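Local coordinates for protein histidinol-phosphatase (Listeria monocytogenes str. 4b H7858, PDB 3DCP) that probably hydrolyses the phosphate ester of L-histidinol phosphate to give histidinol, a late step of histidine biosynthesis, at a trinuclear metal centre of the PHP family, at residues H6-F11 and V38-L43; S66-Y71 and I90-D95; G118-H123 and L173-R178; H181-Q186 and E235-K240; D222-G227 and G256-G261. All coordinates share one frame; numbering follows the deposited sequence.

Interaction 1: residues H6-F11 and V38-L43. With FE (Fe (III) ion), chain F; ZN (zinc ion), chain D.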
# COMPACT_ATOMS: atom_id res chain seq x y z
N HIS A 6 0.50 5.90 6.59
CA HIS A 6 1.21 4.82 5.94
C HIS A 6 2.72 4.94 6.11
O HIS A 6 3.39 5.63 5.35
CB HIS A 6 0.83 4.82 4.45
CG HIS A 6 1.16 3.55 3.73
ND1 HIS A 6 0.51 3.17 2.57
CD2 HIS A 6 2.07 2.59 3.98
CE1 HIS A 6 1.02 2.03 2.14
NE2 HIS A 6 1.96 1.65 2.98
N THR A 7 3.26 4.28 7.14
CA THR A 7 4.70 4.30 7.38
C THR A 7 5.22 2.91 7.75
O THR A 7 4.47 2.05 8.20
CB THR A 7 5.07 5.26 8.51
OG1 THR A 7 4.64 4.72 9.76
CG2 THR A 7 4.42 6.63 8.28
N HIS A 8 6.52 2.72 7.57
CA HIS A 8 7.15 1.44 7.86
C HIS A 8 8.26 1.55 8.90
O HIS A 8 8.58 2.64 9.36
CB HIS A 8 7.63 0.81 6.56
CG HIS A 8 6.51 0.38 5.67
ND1 HIS A 8 5.86 -0.83 5.82
CD2 HIS A 8 5.87 1.03 4.67
CE1 HIS A 8 4.87 -0.91 4.95
NE2 HIS A 8 4.85 0.21 4.24
N THR A 9 8.84 0.41 9.27
CA THR A 9 9.85 0.38 10.32
C THR A 9 11.07 -0.49 10.01
O THR A 9 11.23 -0.99 8.90
CB THR A 9 9.25 -0.17 11.63
OG1 THR A 9 9.00 -1.58 11.48
CG2 THR A 9 7.93 0.53 11.95
N GLU A 10 11.91 -0.67 11.03
CA GLU A 10 13.11 -1.49 10.90
C GLU A 10 12.73 -2.96 10.74
O GLU A 10 13.57 -3.80 10.43
CB GLU A 10 14.01 -1.31 12.13
CG GLU A 10 13.42 -1.81 13.46
CD GLU A 10 12.57 -0.76 14.18
OE1 GLU A 10 12.19 0.26 13.56
OE2 GLU A 10 12.28 -0.96 15.38
N PHE A 11 11.45 -3.27 10.97
CA PHE A 11 10.96 -4.64 10.84
C PHE A 11 10.65 -4.98 9.38
O PHE A 11 10.17 -6.07 9.08
CB PHE A 11 9.70 -4.83 11.70
CG PHE A 11 10.00 -5.08 13.15
CD1 PHE A 11 10.23 -6.37 13.61
CD2 PHE A 11 10.07 -4.03 14.06
CE1 PHE A 11 10.51 -6.61 14.95
CE2 PHE A 11 10.35 -4.25 15.40
CZ PHE A 11 10.57 -5.55 15.85
N VAL A 38 2.10 0.90 9.86
CA VAL A 38 1.44 -0.22 9.22
C VAL A 38 2.47 -1.06 8.49
O VAL A 38 2.60 -1.01 7.27
CB VAL A 38 0.36 0.29 8.25
CG1 VAL A 38 -0.84 0.81 9.04
CG2 VAL A 38 0.92 1.41 7.39
N GLU A 39 3.23 -1.82 9.27
CA GLU A 39 4.27 -2.65 8.70
C GLU A 39 3.68 -3.79 7.87
O GLU A 39 2.53 -4.19 8.08
CB GLU A 39 5.15 -3.21 9.81
CG GLU A 39 6.37 -3.89 9.28
CD GLU A 39 7.14 -2.98 8.36
OE1 GLU A 39 7.86 -2.09 8.86
OE2 GLU A 39 7.00 -3.14 7.13
N HIS A 40 4.46 -4.30 6.93
CA HIS A 40 4.01 -5.41 6.10
C HIS A 40 3.71 -6.67 6.90
O HIS A 40 4.55 -7.16 7.66
CB HIS A 40 5.08 -5.74 5.06
CG HIS A 40 5.22 -4.70 4.00
ND1 HIS A 40 4.30 -4.53 3.00
CD2 HIS A 40 6.18 -3.77 3.80
CE1 HIS A 40 4.68 -3.54 2.21
NE2 HIS A 40 5.82 -3.06 2.68
N ALA A 41 2.51 -7.20 6.72
CA ALA A 41 2.11 -8.42 7.40
C ALA A 41 2.81 -9.61 6.75
O ALA A 41 3.04 -9.62 5.54
CB ALA A 41 0.60 -8.60 7.34
N PRO A 42 3.18 -10.62 7.55
CA PRO A 42 3.85 -11.81 7.01
C PRO A 42 3.02 -12.46 5.90
O PRO A 42 1.80 -12.52 5.98
CB PRO A 42 3.99 -12.71 8.23
CG PRO A 42 4.13 -11.72 9.36
CD PRO A 42 3.06 -10.71 9.01
N LEU A 43 3.68 -12.92 4.84
CA LEU A 43 2.98 -13.56 3.74
C LEU A 43 2.63 -14.99 4.11
O LEU A 43 3.17 -15.55 5.06
CB LEU A 43 3.84 -13.57 2.48
CG LEU A 43 4.26 -12.23 1.90
CD1 LEU A 43 5.18 -12.47 0.70
CD2 LEU A 43 3.03 -11.43 1.49
FE FE F . 3.74 0.48 2.29
ZN ZN D . 7.62 -1.74 1.97
O HOH W 1 7.28 -6.63 7.47
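His8 and Thr9 meet Glu39 where two parallel strands of a PHP barrel end, in the beta-alpha-beta unit of strand 3-7, helix 20-29 and strand 34-40. The metal bonds come first. His6 and His8 bind one iron through NE2, with Glu93 and Asp258 as its other ligands. His40 NE2 binds the zinc at 2.3 Å, with His14 and His260. The rings of His8 and His40 form an offset stack, planes 15° apart. Among the hydrogen bonds, Val38 N donates to Thr7 O between the strands. The others centre on the Glu39 carboxylate. His8 ND1 donates to Glu39 OE2 at 2.9 Å, from above the carboxylate plane. His40 N reaches that oxygen from the same face. A bend at chi2 (54°) turns the carboxylate toward segment 6-11. The ND1 bond, with the iron on NE2, fixes the rotation of the His8 ring and would probably make NE2 a stronger ligand. Glu39 OE1 takes two donors from one residue, Thr9 N at 2.7 Å and Thr9 OG1 at 2.9 Å.

Interaction 2: residues S66-Y71 and I90-D95. With FE (Fe (III) ion), chain E; FE (Fe (III) ion), chain F.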
# COMPACT_ATOMS: atom_id res chain seq x y z
N SER A 66 7.19 -15.13 13.44
CA SER A 66 7.87 -15.11 14.73
C SER A 66 8.26 -13.70 15.18
O SER A 66 8.42 -13.45 16.37
CB SER A 66 9.11 -16.01 14.69
OG SER A 66 10.00 -15.62 13.66
N ASP A 67 8.41 -12.77 14.24
CA ASP A 67 8.78 -11.40 14.60
C ASP A 67 7.62 -10.58 15.15
O ASP A 67 7.82 -9.53 15.75
CB ASP A 67 9.37 -10.65 13.39
CG ASP A 67 10.70 -11.23 12.93
OD1 ASP A 67 11.59 -11.45 13.77
OD2 ASP A 67 10.85 -11.44 11.71
N LEU A 68 6.40 -11.07 14.95
CA LEU A 68 5.20 -10.36 15.40
C LEU A 68 5.21 -9.89 16.85
O LEU A 68 4.96 -8.72 17.12
CB LEU A 68 3.95 -11.22 15.13
CG LEU A 68 3.55 -11.32 13.66
CD1 LEU A 68 2.46 -12.36 13.46
CD2 LEU A 68 3.09 -9.95 13.17
N PRO A 69 5.48 -10.80 17.80
CA PRO A 69 5.51 -10.40 19.21
C PRO A 69 6.44 -9.22 19.46
O PRO A 69 6.10 -8.30 20.20
CB PRO A 69 5.97 -11.67 19.92
CG PRO A 69 5.38 -12.75 19.06
CD PRO A 69 5.74 -12.25 17.67
N TYR A 70 7.60 -9.25 18.82
CA TYR A 70 8.60 -8.19 18.95
C TYR A 70 8.15 -6.90 18.28
O TYR A 70 8.40 -5.80 18.79
CB TYR A 70 9.92 -8.68 18.35
CG TYR A 70 10.43 -9.93 19.04
CD1 TYR A 70 11.15 -9.84 20.23
CD2 TYR A 70 10.15 -11.19 18.53
CE1 TYR A 70 11.58 -10.99 20.90
CE2 TYR A 70 10.57 -12.35 19.19
CZ TYR A 70 11.28 -12.24 20.37
OH TYR A 70 11.69 -13.38 21.03
N TYR A 71 7.48 -7.02 17.13
CA TYR A 71 6.98 -5.85 16.41
C TYR A 71 6.01 -5.08 17.29
O TYR A 71 6.19 -3.88 17.51
CB TYR A 71 6.26 -6.28 15.13
CG TYR A 71 5.44 -5.18 14.47
CD1 TYR A 71 6.06 -4.04 13.93
CD2 TYR A 71 4.05 -5.30 14.35
CE1 TYR A 71 5.31 -3.06 13.28
CE2 TYR A 71 3.30 -4.32 13.71
CZ TYR A 71 3.93 -3.20 13.18
OH TYR A 71 3.20 -2.25 12.51
N ILE A 90 -1.17 1.61 15.49
CA ILE A 90 -0.37 0.45 15.16
C ILE A 90 -1.19 -0.56 14.36
O ILE A 90 -2.28 -0.94 14.77
CB ILE A 90 0.17 -0.22 16.43
CG1 ILE A 90 1.00 0.79 17.23
CG2 ILE A 90 0.99 -1.46 16.07
CD1 ILE A 90 1.61 0.23 18.50
N GLY A 91 -0.67 -0.98 13.21
CA GLY A 91 -1.38 -1.94 12.39
C GLY A 91 -0.50 -2.57 11.33
O GLY A 91 0.72 -2.65 11.49
N PHE A 92 -1.11 -3.01 10.24
CA PHE A 92 -0.36 -3.64 9.17
C PHE A 92 -0.79 -3.18 7.80
O PHE A 92 -1.94 -2.78 7.58
CB PHE A 92 -0.58 -5.17 9.16
CG PHE A 92 -0.12 -5.87 10.40
CD1 PHE A 92 1.23 -6.08 10.63
CD2 PHE A 92 -1.05 -6.33 11.34
CE1 PHE A 92 1.67 -6.75 11.77
CE2 PHE A 92 -0.63 -7.00 12.48
CZ PHE A 92 0.73 -7.21 12.70
N GLU A 93 0.15 -3.23 6.86
CA GLU A 93 -0.21 -3.01 5.47
C GLU A 93 -0.45 -4.46 5.09
O GLU A 93 0.49 -5.24 4.94
CB GLU A 93 0.95 -2.46 4.65
CG GLU A 93 0.64 -2.54 3.16
CD GLU A 93 1.55 -1.69 2.31
OE1 GLU A 93 2.71 -1.48 2.71
OE2 GLU A 93 1.12 -1.25 1.24
N VAL A 94 -1.72 -4.84 4.99
CA VAL A 94 -2.06 -6.21 4.68
C VAL A 94 -2.12 -6.50 3.20
O VAL A 94 -2.81 -5.81 2.45
CB VAL A 94 -3.42 -6.59 5.32
CG1 VAL A 94 -3.75 -8.04 5.01
CG2 VAL A 94 -3.37 -6.35 6.83
N ASP A 95 -1.38 -7.52 2.78
CA ASP A 95 -1.35 -7.93 1.38
C ASP A 95 -2.63 -8.66 1.02
O ASP A 95 -3.01 -9.62 1.70
CB ASP A 95 -0.19 -8.90 1.13
CG ASP A 95 1.05 -8.20 0.63
OD1 ASP A 95 1.12 -7.90 -0.58
OD2 ASP A 95 1.97 -7.98 1.45
FE FE E . 2.50 -1.17 -0.59
FE FE F . 3.74 0.48 2.29
O HOH W 2 3.61 -0.72 -2.70
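Tyr71 and Leu68 of helix 68-81 touch Gly91 and Phe92 of strand 87-95. The phenol of Tyr71 gives the polar contact. Tyr71 OH donates to Gly91 O at 2.7 Å, with the carbonyl oxygen near the plane of the ring. The rest is apolar. Tyr71 CE2 lies 3.5 Å from Phe92 CE1, and the two ring planes are 33° apart. Leu68 CD2 reaches the far end of the same ring, 3.6 Å from Phe92 CZ. Tyr71 CG stands anti to its backbone nitrogen (chi1 167°), which sends the ring out from the helix to the strand. A second bond steadies the hydroxyl, since Tyr71 OH also accepts from Glu39 N of strand 34-40. Next along strand 87-95, Glu93 bridges the two irons, OE1 on one and OE2 on the other. The contact thus packs a helix on the larger, mixed sheet of the PHP barrel. Phe107 of helix 101-111 meets the Phe92 ring edge-to-face, and Phe72 of helix 68-81 also packs against it.

Interaction 3: residues G118-H123 and L173-R178. With FE (Fe (III) ion), chain E.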
# COMPACT_ATOMS: atom_id res chain seq x y z
N GLY A 118 -5.09 0.31 9.63
CA GLY A 118 -4.61 -0.65 8.66
C GLY A 118 -4.81 -0.24 7.22
O GLY A 118 -5.59 0.66 6.91
N VAL A 119 -4.07 -0.90 6.33
CA VAL A 119 -4.16 -0.65 4.90
C VAL A 119 -4.18 -2.01 4.22
O VAL A 119 -3.44 -2.91 4.63
CB VAL A 119 -2.94 0.15 4.38
CG1 VAL A 119 -3.05 0.36 2.88
CG2 VAL A 119 -2.85 1.50 5.10
N LEU A 120 -5.03 -2.16 3.21
CA LEU A 120 -5.11 -3.40 2.45
C LEU A 120 -4.53 -3.07 1.08
O LEU A 120 -5.06 -2.20 0.38
CB LEU A 120 -6.56 -3.84 2.29
CG LEU A 120 -6.92 -5.33 2.27
CD1 LEU A 120 -8.19 -5.52 1.43
CD2 LEU A 120 -5.79 -6.17 1.72
N SER A 121 -3.46 -3.75 0.69
CA SER A 121 -2.79 -3.45 -0.57
C SER A 121 -2.59 -4.64 -1.51
O SER A 121 -2.37 -5.77 -1.08
CB SER A 121 -1.41 -2.82 -0.30
OG SER A 121 -1.52 -1.63 0.46
N LEU A 122 -2.63 -4.36 -2.80
CA LEU A 122 -2.41 -5.38 -3.81
C LEU A 122 -0.96 -5.21 -4.30
O LEU A 122 -0.62 -4.16 -4.86
CB LEU A 122 -3.39 -5.18 -4.97
CG LEU A 122 -3.85 -6.40 -5.78
CD1 LEU A 122 -3.95 -6.00 -7.25
CD2 LEU A 122 -2.90 -7.56 -5.60
N HIS A 123 -0.12 -6.23 -4.09
CA HIS A 123 1.29 -6.20 -4.50
C HIS A 123 1.68 -7.33 -5.46
O HIS A 123 2.70 -7.25 -6.14
CB HIS A 123 2.22 -6.28 -3.29
CG HIS A 123 2.13 -5.11 -2.36
ND1 HIS A 123 1.88 -5.24 -1.01
CD2 HIS A 123 2.25 -3.78 -2.59
CE1 HIS A 123 1.86 -4.05 -0.45
NE2 HIS A 123 2.08 -3.14 -1.39
N LEU A 173 -14.05 -9.00 10.51
CA LEU A 173 -14.27 -7.72 11.16
C LEU A 173 -13.06 -6.81 11.17
O LEU A 173 -13.20 -5.58 11.18
CB LEU A 173 -14.71 -7.95 12.61
CG LEU A 173 -14.87 -6.71 13.48
CD1 LEU A 173 -15.96 -5.81 12.92
CD2 LEU A 173 -15.20 -7.13 14.91
N PHE A 174 -11.88 -7.40 11.16
CA PHE A 174 -10.65 -6.63 11.22
C PHE A 174 -10.02 -6.27 9.88
O PHE A 174 -8.87 -5.83 9.82
CB PHE A 174 -9.65 -7.36 12.12
CG PHE A 174 -10.14 -7.53 13.53
CD1 PHE A 174 -10.08 -6.48 14.44
CD2 PHE A 174 -10.72 -8.73 13.93
CE1 PHE A 174 -10.59 -6.62 15.74
CE2 PHE A 174 -11.23 -8.89 15.22
CZ PHE A 174 -11.16 -7.83 16.13
N LYS A 175 -10.77 -6.45 8.80
CA LYS A 175 -10.26 -6.11 7.47
C LYS A 175 -10.01 -4.60 7.41
O LYS A 175 -10.83 -3.81 7.85
CB LYS A 175 -11.29 -6.47 6.40
CG LYS A 175 -10.96 -5.99 5.00
CD LYS A 175 -12.01 -6.50 4.03
CE LYS A 175 -11.61 -6.32 2.57
NZ LYS A 175 -12.17 -5.08 1.98
N PRO A 176 -8.84 -4.21 6.88
CA PRO A 176 -8.54 -2.78 6.78
C PRO A 176 -9.64 -2.11 5.95
O PRO A 176 -10.26 -2.75 5.11
CB PRO A 176 -7.19 -2.76 6.06
CG PRO A 176 -6.54 -4.01 6.56
CD PRO A 176 -7.68 -5.02 6.48
N ARG A 177 -9.89 -0.84 6.22
CA ARG A 177 -10.90 -0.11 5.45
C ARG A 177 -10.27 0.97 4.57
O ARG A 177 -10.96 1.75 3.94
CB ARG A 177 -11.95 0.49 6.39
CG ARG A 177 -12.87 -0.58 6.96
CD ARG A 177 -13.86 -0.02 7.95
NE ARG A 177 -14.66 -1.09 8.54
CZ ARG A 177 -15.50 -0.92 9.56
NH1 ARG A 177 -15.65 0.28 10.09
NH2 ARG A 177 -16.18 -1.95 10.04
N ARG A 178 -8.94 1.01 4.55
CA ARG A 178 -8.24 1.97 3.70
C ARG A 178 -7.46 1.19 2.64
O ARG A 178 -6.58 0.39 2.97
CB ARG A 178 -7.30 2.85 4.53
CG ARG A 178 -6.59 3.93 3.70
CD ARG A 178 -6.12 5.13 4.54
NE ARG A 178 -5.01 4.81 5.43
CZ ARG A 178 -5.14 4.50 6.72
NH1 ARG A 178 -6.35 4.46 7.28
NH2 ARG A 178 -4.07 4.23 7.45
FE FE E . 2.50 -1.17 -0.59
O HOH W 3 -8.06 0.82 7.84
O HOH W 2 3.61 -0.72 -2.70
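Leu120 and Val119 of strand 117-127 meet Pro176 and Arg178 in a buried strand-to-loop contact. Here the barrel passes from its larger sheet to strand 178-179 of the smaller one. The backbone join is a single hydrogen bond between these segments, from Leu120 N to Arg178 O at 3.0 Å. It is nearly straight at 163°. Arg178 O also takes a CA-H...O contact from Val119 CA at 3.3 Å. The Val119-Leu120 peptide is covered by Pro176. Pro176 CB lies 3.6 Å from Leu120 N and 4.0 Å from Leu120 CB. At its tip, Leu120 CD1 touches Lys175 CE at 3.7 Å, while the lysine NZ goes on to Tyr219 OH and Ser166 O. The Arg178 chain is bent at chi3 (70°), and one face of its guanidinium lies over Gly118 O. Val119 CG2 packs on Arg178 NH2 at 3.8 Å. Asp117 and Glu220 form salt bridges with the guanidinium, and Gly5 O accepts from NH2. A water donates to Gly118 O and accepts from Arg177 N, linking the two segments again. Farther along the strand, His123 NE2 binds one of the irons. The buried arginine therefore sits among two carbonyl oxygens and two carboxylates, whose negative charges probably keep it protonated.

Interaction 4: residues H181-Q186 and E235-K240. With FE (Fe (III) ion), chain E.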
# COMPACT_ATOMS: atom_id res chain seq x y z
N HIS A 181 -2.45 2.57 -2.09
CA HIS A 181 -2.00 3.04 -3.41
C HIS A 181 -2.69 2.33 -4.58
O HIS A 181 -2.07 1.49 -5.23
CB HIS A 181 -0.49 2.83 -3.52
CG HIS A 181 -0.02 1.50 -3.02
ND1 HIS A 181 -0.54 0.31 -3.48
CD2 HIS A 181 0.91 1.17 -2.09
CE1 HIS A 181 0.06 -0.70 -2.85
NE2 HIS A 181 0.94 -0.20 -2.01
N ILE A 182 -3.93 2.70 -4.89
CA ILE A 182 -4.68 2.01 -5.93
C ILE A 182 -4.30 2.19 -7.40
O ILE A 182 -5.07 1.83 -8.28
CB ILE A 182 -6.21 2.26 -5.80
CG1 ILE A 182 -6.53 3.74 -5.97
CG2 ILE A 182 -6.70 1.75 -4.44
CD1 ILE A 182 -8.02 4.01 -6.09
N SER A 183 -3.11 2.72 -7.66
CA SER A 183 -2.66 2.85 -9.04
C SER A 183 -1.19 2.43 -9.09
O SER A 183 -0.38 3.01 -9.82
CB SER A 183 -2.82 4.28 -9.54
OG SER A 183 -2.01 5.17 -8.81
N LEU A 184 -0.87 1.40 -8.30
CA LEU A 184 0.48 0.87 -8.20
C LEU A 184 0.98 0.34 -9.54
O LEU A 184 2.19 0.19 -9.74
CB LEU A 184 0.53 -0.24 -7.16
CG LEU A 184 1.94 -0.71 -6.79
CD1 LEU A 184 2.68 0.41 -6.06
CD2 LEU A 184 1.85 -1.94 -5.91
N CYS A 185 0.05 0.07 -10.44
CA CYS A 185 0.38 -0.40 -11.79
C CYS A 185 1.13 0.67 -12.58
O CYS A 185 1.63 0.41 -13.68
CB CYS A 185 -0.91 -0.79 -12.54
SG CYS A 185 -2.17 0.52 -12.68
N GLN A 186 1.23 1.88 -12.03
CA GLN A 186 1.92 2.98 -12.72
C GLN A 186 3.34 3.20 -12.20
O GLN A 186 4.05 4.08 -12.69
CB GLN A 186 1.14 4.29 -12.58
CG GLN A 186 -0.32 4.24 -13.04
CD GLN A 186 -0.46 3.84 -14.49
OE1 GLN A 186 0.13 4.45 -15.38
NE2 GLN A 186 -1.26 2.81 -14.74
N GLU A 235 4.42 9.98 -10.15
CA GLU A 235 3.04 10.35 -9.87
C GLU A 235 2.56 9.86 -8.49
O GLU A 235 3.11 8.92 -7.93
CB GLU A 235 2.13 9.75 -10.94
CG GLU A 235 1.58 10.75 -11.93
CD GLU A 235 0.57 11.69 -11.31
OE1 GLU A 235 -0.44 11.98 -11.97
OE2 GLU A 235 0.79 12.13 -10.16
N THR A 236 1.53 10.51 -7.96
CA THR A 236 0.96 10.09 -6.68
C THR A 236 -0.00 8.94 -6.98
O THR A 236 -0.51 8.83 -8.09
CB THR A 236 0.14 11.20 -6.01
OG1 THR A 236 -0.84 11.68 -6.93
CG2 THR A 236 1.03 12.35 -5.58
N TYR A 237 -0.25 8.08 -5.99
CA TYR A 237 -1.19 6.97 -6.15
C TYR A 237 -2.44 7.33 -5.34
O TYR A 237 -2.40 7.31 -4.11
CB TYR A 237 -0.61 5.66 -5.59
CG TYR A 237 0.77 5.27 -6.08
CD1 TYR A 237 1.00 4.86 -7.39
CD2 TYR A 237 1.85 5.25 -5.19
CE1 TYR A 237 2.26 4.42 -7.81
CE2 TYR A 237 3.11 4.82 -5.59
CZ TYR A 237 3.31 4.40 -6.90
OH TYR A 237 4.55 3.93 -7.27
N PRO A 238 -3.55 7.64 -6.02
CA PRO A 238 -3.74 7.70 -7.47
C PRO A 238 -3.49 9.11 -8.01
O PRO A 238 -3.21 10.03 -7.24
CB PRO A 238 -5.19 7.31 -7.63
CG PRO A 238 -5.82 8.04 -6.47
CD PRO A 238 -4.85 7.79 -5.33
N PRO A 239 -3.58 9.30 -9.34
CA PRO A 239 -3.36 10.62 -9.93
C PRO A 239 -4.55 11.56 -9.75
O PRO A 239 -5.65 11.13 -9.40
CB PRO A 239 -3.11 10.32 -11.40
CG PRO A 239 -3.97 9.12 -11.64
CD PRO A 239 -3.73 8.27 -10.40
N LYS A 240 -4.33 12.85 -10.00
CA LYS A 240 -5.36 13.87 -9.84
C LYS A 240 -6.74 13.48 -10.36
O LYS A 240 -7.74 13.62 -9.65
CB LYS A 240 -4.91 15.16 -10.54
CG LYS A 240 -5.96 16.24 -10.59
CD LYS A 240 -5.78 17.26 -9.48
CE LYS A 240 -6.71 18.44 -9.71
NZ LYS A 240 -6.31 19.63 -8.93
FE FE E . 2.50 -1.17 -0.59
O HOH W 4 -0.42 6.88 -10.21
O HOH W 2 3.61 -0.72 -2.70
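Tyr237 packs against His181, Ser183 and Leu184 where two loops of the PHP barrel meet, one after strand 178-179 and one after strand 220-224. At the root of its side chain, Tyr237 CB lies 3.5 Å from His181 CB. The ring carbons CG and CD2 also lie near that methylene. Tyr237 CD1 turns to Ser183, whose OG sits 3.3 Å away at the ring edge, in its plane. CE1 comes next, close to Ser183 O and to Leu184 CA. At the end of the ring, Tyr237 CZ is 4.1 Å from Leu184 CD1, which lies over one face. The hydroxyl is near the same methyl. Tyr237 CG is anti to the carbonyl carbon (chi1 -51°), a turn that lays the ring along segment 181-186. That leucine methyl also lies over the centre of the His181 ring, so it packs against both rings. His181 NE2 binds an iron at 2.3 Å, with Glu93, His123 and a water as the other ligands. Its backbone nitrogen donates to Asp222. Tyr237 itself is tied by a backbone bond to Asn224, and the peptide bond after it, before Pro238, is cis. Pro238 CB packs on Ile182 CG1. A water joins the segments at the serine, 2.7 Å from Ser183 OG, and donates to Thr236 O at 2.9 Å.

Interaction 5: residues D222-G227 and G256-G261. With FE (Fe (III) ion), chain F; ZN (zinc ion), chain D.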
# COMPACT_ATOMS: atom_id res chain seq x y z
N ASP A 222 -5.85 5.44 0.43
CA ASP A 222 -4.48 5.80 0.80
C ASP A 222 -3.96 6.75 -0.29
O ASP A 222 -3.81 6.34 -1.44
CB ASP A 222 -3.67 4.49 0.85
CG ASP A 222 -2.16 4.69 0.96
OD1 ASP A 222 -1.70 5.51 1.78
OD2 ASP A 222 -1.43 3.97 0.24
N PHE A 223 -3.79 8.03 0.05
CA PHE A 223 -3.25 9.01 -0.91
C PHE A 223 -1.75 8.91 -0.72
O PHE A 223 -1.15 9.60 0.12
CB PHE A 223 -3.74 10.43 -0.60
CG PHE A 223 -3.32 11.45 -1.63
CD1 PHE A 223 -1.99 11.87 -1.72
CD2 PHE A 223 -4.25 11.98 -2.53
CE1 PHE A 223 -1.60 12.80 -2.69
CE2 PHE A 223 -3.87 12.91 -3.50
CZ PHE A 223 -2.54 13.32 -3.58
N ASN A 224 -1.16 8.02 -1.50
CA ASN A 224 0.25 7.68 -1.41
C ASN A 224 1.18 8.51 -2.29
O ASN A 224 1.07 8.50 -3.52
CB ASN A 224 0.37 6.19 -1.73
CG ASN A 224 1.66 5.57 -1.25
OD1 ASN A 224 2.75 6.03 -1.59
ND2 ASN A 224 1.54 4.51 -0.46
N THR A 225 2.12 9.22 -1.66
CA THR A 225 3.05 10.09 -2.38
C THR A 225 4.37 9.42 -2.75
O THR A 225 5.23 10.05 -3.35
CB THR A 225 3.39 11.34 -1.55
OG1 THR A 225 3.99 10.95 -0.31
CG2 THR A 225 2.13 12.17 -1.27
N ALA A 226 4.52 8.15 -2.38
CA ALA A 226 5.75 7.42 -2.68
C ALA A 226 6.09 7.51 -4.16
O ALA A 226 7.26 7.62 -4.53
CB ALA A 226 5.60 5.96 -2.26
N GLY A 227 5.07 7.48 -5.01
CA GLY A 227 5.28 7.53 -6.45
C GLY A 227 6.02 8.75 -6.96
O GLY A 227 6.69 8.68 -7.99
N GLY A 256 -0.46 9.37 2.84
CA GLY A 256 0.41 8.25 3.12
C GLY A 256 1.76 8.48 2.47
O GLY A 256 1.86 8.54 1.24
N SER A 257 2.79 8.62 3.30
CA SER A 257 4.15 8.86 2.81
C SER A 257 4.82 7.55 2.42
O SER A 257 5.81 7.54 1.70
CB SER A 257 4.99 9.52 3.89
OG SER A 257 5.27 8.60 4.94
N ASP A 258 4.29 6.45 2.94
CA ASP A 258 4.86 5.13 2.68
C ASP A 258 6.36 5.16 3.04
O ASP A 258 7.18 4.55 2.35
CB ASP A 258 4.70 4.76 1.21
CG ASP A 258 4.44 3.27 1.01
OD1 ASP A 258 4.90 2.47 1.85
OD2 ASP A 258 3.77 2.91 0.02
N SER A 259 6.70 5.87 4.11
CA SER A 259 8.09 6.01 4.54
C SER A 259 8.73 4.70 5.00
O SER A 259 8.14 3.94 5.77
CB SER A 259 8.20 7.04 5.68
OG SER A 259 7.84 8.35 5.24
N HIS A 260 9.94 4.45 4.51
CA HIS A 260 10.71 3.27 4.89
C HIS A 260 12.01 3.72 5.54
O HIS A 260 12.93 2.93 5.74
CB HIS A 260 11.02 2.40 3.67
CG HIS A 260 9.81 1.75 3.08
ND1 HIS A 260 8.80 2.46 2.47
CD2 HIS A 260 9.42 0.45 3.06
CE1 HIS A 260 7.85 1.64 2.09
NE2 HIS A 260 8.19 0.41 2.43
N GLY A 261 12.05 5.01 5.86
CA GLY A 261 13.22 5.60 6.49
C GLY A 261 12.95 7.04 6.89
O GLY A 261 11.95 7.63 6.49
FE FE F . 3.74 0.48 2.29
ZN ZN D . 7.62 -1.74 1.97
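Asn224 faces Gly256 and Asp258 at the ends of two parallel strands, 220-224 and 253-256, in the smaller sheet of the PHP barrel. The backbone bonds set the register. Gly256 N donates to Phe223 O at 2.8 Å, from above the carbonyl plane. Thr225 N donates to Gly256 O at 3.0 Å, and Asn224 CA adds a CA-H...O contact to that oxygen. The side-chain bonds start from the Asn224 amide. Asn224 ND2 gives one bond to Asp258 OD2 at 2.8 Å and another to Asp222 OD2 at 3.1 Å. Its OD1 accepts from Ala226 N in the carbonyl plane, closing an Asx turn. Three bonds thus fix the rotation of the amide. The apolar part is small: Ala226 CB packs on Asp258 CB at 3.8 Å. The metal bonds lie on segment 256-261. Asp258 OD1 binds the iron that His6, His8 and Glu93 also hold, and His260 NE2 binds the zinc. Asp222 OD2 also accepts from His181 N, and probably from His6 ND1. Asp222 OD2 and Asp258 OD2, 5.3 Å apart, each take one N-H of the same amide, which probably eases their like charges; the amide holds Asp258 OD2 while OD1 binds the iron.

Overall arrangement
All five contacts are buried, and each has a metal ligand in at least one of its segments. Interactions 1 and 2 lie on the larger sheet, where strands 34-40 and 87-95 are neighbours. Interaction 3 joins that sheet to the smaller one; its chemistry is mixed, with one backbone bond, a proline and a buried arginine. Interaction 5 joins two strands of the smaller sheet, and interaction 4 joins loops that follow strands of it. Interactions 1 and 5 are the most polar, with carboxylate bonds beside an iron and the zinc. Interaction 2 is mainly aromatic, interaction 4 mainly apolar with a bridging water. Glu93 of interaction 2 ties the iron of 1 and 5 to that of 3 and 4.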